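Local structure of ketosynthase (Streptomyces sp. MSC090213JE08, 6KXD) at residues 331-336 / 360-365; 11-16 / 237-242. The protein probably catalyses the decarboxylative condensation of a carrier-protein-bound acyl chain with malonyl-ACP, extending the chain in a highly reducing type II polyketide synthase. All blocks are in the same frame, centred on the assembly; numbering follows the deposited sequence.

Overall arrangement
From the N terminus, strand 10-19 comes first, and contact 2 pairs its 11-16 part with residues 237-242 of strand 234-242, closing a loop of 220 residues that holds the helices and strands from 22-23 to 202-210. Only then does contact 1 open: residues 331-336 meet 360-365 after a short excursion through helix 341-355 and strand 357-358. The two contacts are therefore in series, neither nested nor crossed, with centres about 25 Å apart and nearest atoms about 10 Å apart. Contact 2 is built into the main sheet, while contact 1 joins a short helix to a loop. Helix 341-355 bridges them, touching Leu334 of contact 1 as well as Phe15 and Leu238 of contact 2.

Contact 1 (331-336 / 360-365); sequences KSMLGH and PTINHR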
loop_
_atom_site.group_PDB
_atom_site.type_symbol
_atom_site.label_atom_id
_atom_site.label_comp_id
_atom_site.label_asym_id
_atom_site.label_seq_id
_atom_site.Cartn_x
_atom_site.Cartn_y
_atom_site.Cartn_z
ATOM N N LYS A 331 7.245 -9.552 -17.935
ATOM C CA LYS A 331 6.892 -8.255 -18.466
ATOM C C LYS A 331 7.237 -8.145 -19.962
ATOM O O LYS A 331 6.793 -7.215 -20.629
ATOM C CB LYS A 331 7.617 -7.133 -17.713
ATOM C CG LYS A 331 7.183 -6.966 -16.257
ATOM C CD LYS A 331 7.866 -5.819 -15.577
ATOM C CE LYS A 331 7.416 -5.651 -14.140
ATOM N NZ LYS A 331 7.833 -6.808 -13.327
ATOM N N SER A 332 8.044 -9.078 -20.459
ATOM C CA SER A 332 8.292 -9.110 -21.890
ATOM C C SER A 332 6.941 -9.301 -22.587
ATOM O O SER A 332 6.688 -8.631 -23.562
ATOM C CB SER A 332 9.276 -10.163 -22.260
ATOM O OG SER A 332 8.787 -11.453 -21.953
ATOM N N MET A 333 6.064 -10.122 -21.972
ATOM C CA MET A 333 4.744 -10.386 -22.497
ATOM C C MET A 333 3.719 -9.370 -21.972
ATOM O O MET A 333 2.987 -8.772 -22.739
ATOM C CB MET A 333 4.294 -11.793 -22.124
ATOM C CG MET A 333 5.092 -12.882 -22.785
ATOM S SD MET A 333 4.744 -14.513 -22.078
ATOM C CE MET A 333 5.773 -14.474 -20.605
ATOM N N LEU A 334 3.635 -9.189 -20.642
ATOM C CA LEU A 334 2.583 -8.318 -20.040
ATOM C C LEU A 334 2.847 -6.839 -20.237
ATOM O O LEU A 334 1.967 -6.038 -20.049
ATOM C CB LEU A 334 2.518 -8.634 -18.553
ATOM C CG LEU A 334 2.032 -10.038 -18.257
ATOM C CD1 LEU A 334 1.953 -10.285 -16.765
ATOM C CD2 LEU A 334 0.675 -10.265 -18.895
ATOM N N GLY A 335 4.088 -6.468 -20.556
ATOM C CA GLY A 335 4.474 -5.126 -20.321
ATOM C C GLY A 335 4.536 -4.915 -18.810
ATOM O O GLY A 335 4.490 -5.882 -18.027
ATOM N N HIS A 336 4.641 -3.668 -18.403
ATOM C CA HIS A 336 4.796 -3.379 -16.990
ATOM C C HIS A 336 3.417 -3.034 -16.433
ATOM O O HIS A 336 2.968 -1.896 -16.617
ATOM C CB HIS A 336 5.809 -2.255 -16.789
ATOM C CG HIS A 336 6.178 -2.074 -15.356
ATOM N ND1 HIS A 336 5.425 -2.636 -14.327
ATOM C CD2 HIS A 336 7.203 -1.422 -14.776
ATOM C CE1 HIS A 336 5.974 -2.313 -13.164
ATOM N NE2 HIS A 336 7.066 -1.559 -13.413
ATOM N N PRO A 360 8.540 -17.656 -21.198
ATOM C CA PRO A 360 9.685 -17.060 -21.881
ATOM C C PRO A 360 9.882 -15.566 -21.638
ATOM O O PRO A 360 8.909 -14.836 -21.379
ATOM C CB PRO A 360 9.349 -17.210 -23.373
ATOM C CG PRO A 360 7.831 -17.202 -23.405
ATOM C CD PRO A 360 7.353 -17.736 -22.064
ATOM N N THR A 361 11.138 -15.138 -21.808
ATOM C CA THR A 361 11.461 -13.762 -22.089
ATOM C C THR A 361 11.412 -13.575 -23.610
ATOM O O THR A 361 12.331 -14.026 -24.322
ATOM C CB THR A 361 12.837 -13.384 -21.528
ATOM O OG1 THR A 361 12.945 -13.896 -20.204
ATOM C CG2 THR A 361 13.084 -11.894 -21.589
ATOM N N ILE A 362 10.355 -12.915 -24.094
ATOM C CA ILE A 362 10.076 -12.771 -25.510
ATOM C C ILE A 362 10.744 -11.489 -26.022
ATOM O O ILE A 362 11.393 -10.785 -25.270
ATOM C CB ILE A 362 8.554 -12.807 -25.768
ATOM C CG1 ILE A 362 7.840 -11.499 -25.387
ATOM C CG2 ILE A 362 7.960 -14.012 -25.079
ATOM C CD1 ILE A 362 6.405 -11.376 -25.917
ATOM N N ASN A 363 10.618 -11.247 -27.332
ATOM C CA ASN A 363 11.282 -10.163 -28.040
ATOM C C ASN A 363 12.802 -10.200 -27.781
ATOM O O ASN A 363 13.465 -9.159 -27.795
ATOM C CB ASN A 363 10.684 -8.798 -27.676
ATOM C CG ASN A 363 9.169 -8.774 -27.691
ATOM O OD1 ASN A 363 8.560 -9.348 -28.583
ATOM N ND2 ASN A 363 8.554 -8.128 -26.707
ATOM N N HIS A 364 13.349 -11.390 -27.528
ATOM C CA HIS A 364 14.754 -11.539 -27.185
ATOM C C HIS A 364 15.579 -11.817 -28.447
ATOM O O HIS A 364 15.474 -12.925 -29.033
ATOM C CB HIS A 364 14.969 -12.641 -26.150
ATOM C CG HIS A 364 16.275 -12.501 -25.428
ATOM N ND1 HIS A 364 16.527 -11.436 -24.581
ATOM C CD2 HIS A 364 17.398 -13.256 -25.426
ATOM C CE1 HIS A 364 17.739 -11.561 -24.078
ATOM N NE2 HIS A 364 18.289 -12.669 -24.566
ATOM N N ARG A 365 16.377 -10.817 -28.835
ATOM C CA ARG A 365 17.319 -10.919 -29.979
ATOM C C ARG A 365 18.667 -11.437 -29.476
ATOM O O ARG A 365 19.150 -12.431 -29.949
ATOM C CB ARG A 365 17.490 -9.567 -30.668
ATOM C CG ARG A 365 16.297 -9.173 -31.519
ATOM C CD ARG A 365 15.834 -7.765 -31.235
ATOM N NE ARG A 365 16.371 -6.713 -32.092
ATOM C CZ ARG A 365 16.649 -5.482 -31.673
ATOM N NH1 ARG A 365 17.058 -5.274 -30.431
ATOM N NH2 ARG A 365 16.473 -4.455 -32.488
#
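Ser332, in the short helix 331-334, faces Ile362 of an irregular loop, their CA atoms 5.4 Å apart. Ser332 OG lies between its backbone N and carbonyl carbon (chi1 63°), where the N-H of Ile362 meets it. Ile362 N donates to Ser332 OG over 3.0 Å, nearly linear at 168°. The same hydroxyl donates to Ala329 O, so it ties the loop to the chain just ahead of the helix; Thr361 OG1, bonded to Ala329 N and Val375 O, reinforces that link.

Apolar contacts line up beside this polar tie. Met333 crosses Ile362 at about a right angle, its CG 3.7 Å from Ile362 CD1. Farther out the methionine bends at its last torsion (chi3 -81°) and brings CE to 3.9 Å from Pro360 CD. Ile362 CD1 also rests 3.6 Å from Ser332 O. An alanine in place of Ile362 would keep the backbone N-H but probably open a gap beside Met333 CG, with the thioether chain freer to shift. Asn363 ND2, 3.7 Å from Ser332 O and too far to bond it, hydrogen-bonds to Val219 O instead.

In the C-terminal part of the thiolase-like fold, the contact joins the helix after strand 326-328 to the loop leading from strand 357-358 toward strand 381-382. Met333 also touches Leu32 of helix 24-34, and Leu334 packs on Tyr28 of that helix and Leu344 of helix 341-355.

Contact 2 (11-16 / 237-242); sequences VLTGFG and ILVLES
Thr13 OG1, between its backbone N and carbonyl carbon (chi1 54°), is turned to donate to Glu241 OE1 at 2.6 Å, on the anti side and 18° out of the carboxylate plane. Arg249 forms a salt bridge to the same oxygen, while Glu241 OE2 takes Arg103 and the hydroxyl of Ser245. From this end six backbone hydrogen bonds run along the antiparallel strands, among them Val11 N to Glu241 O at 2.9 Å and Ile237 N to Gly16 O at 2.8 Å. The register slips by one residue at Thr13, a beta bulge: Thr13 N bonds Val239 O, and the buried Gly14 N finds no partner. A CB on Gly14 would come about 2.9 Å from Val239 CG2, consistent with glycine here.

On the face carrying Leu12, Phe15, Leu238 and Leu240, Leu12 CD2 lies a tight 3.5 Å from Leu240 CD1. Leu238 CD2 sits 3.7 Å from Leu12 CD2 and 3.9 Å from Phe15 CE1. Helices 172-185 and 341-355 cover this face and helix 77-93 the other, three of the alpha-beta-alpha-beta-alpha layers of the thiolase fold. Two arginines and two hydroxyls would probably keep the buried Glu241 ionised beside this apolar face.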
loop_
_atom_site.group_PDB
_atom_site.type_symbol
_atom_site.label_atom_id
_atom_site.label_comp_id
_atom_site.label_asym_id
_atom_site.label_seq_id
_atom_site.Cartn_x
_atom_site.Cartn_y
_atom_site.Cartn_z
ATOM N N VAL A 11 -0.969 -22.120 1.294
ATOM C CA VAL A 11 -1.076 -22.643 -0.039
ATOM C C VAL A 11 -1.975 -21.750 -0.890
ATOM O O VAL A 11 -2.838 -21.051 -0.386
ATOM C CB VAL A 11 -1.575 -24.103 -0.003
ATOM C CG1 VAL A 11 -0.480 -25.033 0.518
ATOM C CG2 VAL A 11 -2.851 -24.259 0.820
ATOM N N LEU A 12 -1.709 -21.790 -2.198
ATOM C CA LEU A 12 -2.440 -21.069 -3.189
ATOM C C LEU A 12 -3.531 -21.974 -3.729
ATOM O O LEU A 12 -3.227 -22.876 -4.515
ATOM C CB LEU A 12 -1.507 -20.639 -4.324
ATOM C CG LEU A 12 -0.438 -19.617 -3.923
ATOM C CD1 LEU A 12 0.574 -19.370 -5.029
ATOM C CD2 LEU A 12 -1.088 -18.301 -3.516
ATOM N N THR A 13 -4.776 -21.666 -3.368
ATOM C CA THR A 13 -5.926 -22.447 -3.785
ATOM C C THR A 13 -6.718 -21.788 -4.913
ATOM O O THR A 13 -7.592 -22.432 -5.487
ATOM C CB THR A 13 -6.828 -22.722 -2.585
ATOM O OG1 THR A 13 -7.143 -21.466 -1.990
ATOM C CG2 THR A 13 -6.149 -23.614 -1.573
ATOM N N GLY A 14 -6.460 -20.514 -5.232
ATOM C CA GLY A 14 -7.200 -19.869 -6.312
ATOM C C GLY A 14 -6.394 -18.761 -6.958
ATOM O O GLY A 14 -5.619 -18.092 -6.282
ATOM N N PHE A 15 -6.546 -18.626 -8.274
ATOM C CA PHE A 15 -5.945 -17.575 -9.056
ATOM C C PHE A 15 -7.017 -16.882 -9.869
ATOM O O PHE A 15 -7.829 -17.534 -10.536
ATOM C CB PHE A 15 -4.917 -18.102 -10.065
ATOM C CG PHE A 15 -3.708 -18.792 -9.485
ATOM C CD1 PHE A 15 -3.141 -18.369 -8.297
ATOM C CD2 PHE A 15 -3.093 -19.833 -10.171
ATOM C CE1 PHE A 15 -2.013 -18.989 -7.787
ATOM C CE2 PHE A 15 -1.951 -20.436 -9.674
ATOM C CZ PHE A 15 -1.413 -20.016 -8.480
ATOM N N GLY A 16 -7.008 -15.560 -9.810
ATOM C CA GLY A 16 -7.816 -14.758 -10.643
ATOM C C GLY A 16 -6.935 -13.830 -11.444
ATOM O O GLY A 16 -6.073 -13.188 -10.863
ATOM N N ILE A 237 -5.215 -11.767 -8.553
ATOM C CA ILE A 237 -5.614 -12.062 -7.197
ATOM C C ILE A 237 -5.341 -13.522 -6.932
ATOM O O ILE A 237 -5.759 -14.404 -7.719
ATOM C CB ILE A 237 -7.073 -11.671 -6.924
ATOM C CG1 ILE A 237 -7.311 -10.180 -7.174
ATOM C CG2 ILE A 237 -7.458 -12.048 -5.514
ATOM C CD1 ILE A 237 -6.643 -9.268 -6.138
ATOM N N LEU A 238 -4.683 -13.761 -5.798
ATOM C CA LEU A 238 -4.356 -15.070 -5.351
ATOM C C LEU A 238 -5.149 -15.359 -4.082
ATOM O O LEU A 238 -5.223 -14.518 -3.185
ATOM C CB LEU A 238 -2.858 -15.164 -5.071
ATOM C CG LEU A 238 -1.947 -14.984 -6.285
ATOM C CD1 LEU A 238 -1.689 -13.508 -6.544
ATOM C CD2 LEU A 238 -0.632 -15.714 -6.090
ATOM N N VAL A 239 -5.764 -16.546 -4.025
ATOM C CA VAL A 239 -6.313 -17.033 -2.769
ATOM C C VAL A 239 -5.218 -17.798 -2.030
ATOM O O VAL A 239 -4.727 -18.844 -2.533
ATOM C CB VAL A 239 -7.574 -17.901 -2.976
ATOM C CG1 VAL A 239 -8.161 -18.315 -1.633
ATOM C CG2 VAL A 239 -8.612 -17.182 -3.823
ATOM N N LEU A 240 -4.850 -17.284 -0.847
ATOM C CA LEU A 240 -3.974 -17.921 0.069
ATOM C C LEU A 240 -4.828 -18.518 1.184
ATOM O O LEU A 240 -5.773 -17.871 1.636
ATOM C CB LEU A 240 -2.994 -16.929 0.697
ATOM C CG LEU A 240 -1.769 -16.573 -0.136
ATOM C CD1 LEU A 240 -2.166 -15.783 -1.363
ATOM C CD2 LEU A 240 -0.780 -15.786 0.713
ATOM N N GLU A 241 -4.433 -19.691 1.661
ATOM C CA GLU A 241 -5.183 -20.409 2.688
ATOM C C GLU A 241 -4.228 -21.211 3.544
ATOM O O GLU A 241 -3.217 -21.684 3.037
ATOM C CB GLU A 241 -6.155 -21.398 2.049
ATOM C CG GLU A 241 -7.485 -20.801 1.666
ATOM C CD GLU A 241 -8.508 -21.848 1.232
ATOM O OE1 GLU A 241 -8.704 -21.997 0.005
ATOM O OE2 GLU A 241 -9.107 -22.508 2.125
ATOM N N SER A 242 -4.541 -21.346 4.834
ATOM C CA SER A 242 -3.734 -22.240 5.666
ATOM C C SER A 242 -3.831 -23.630 5.040
ATOM O O SER A 242 -4.874 -23.967 4.491
ATOM C CB SER A 242 -4.178 -22.254 7.095
ATOM O OG SER A 242 -5.440 -22.880 7.216
#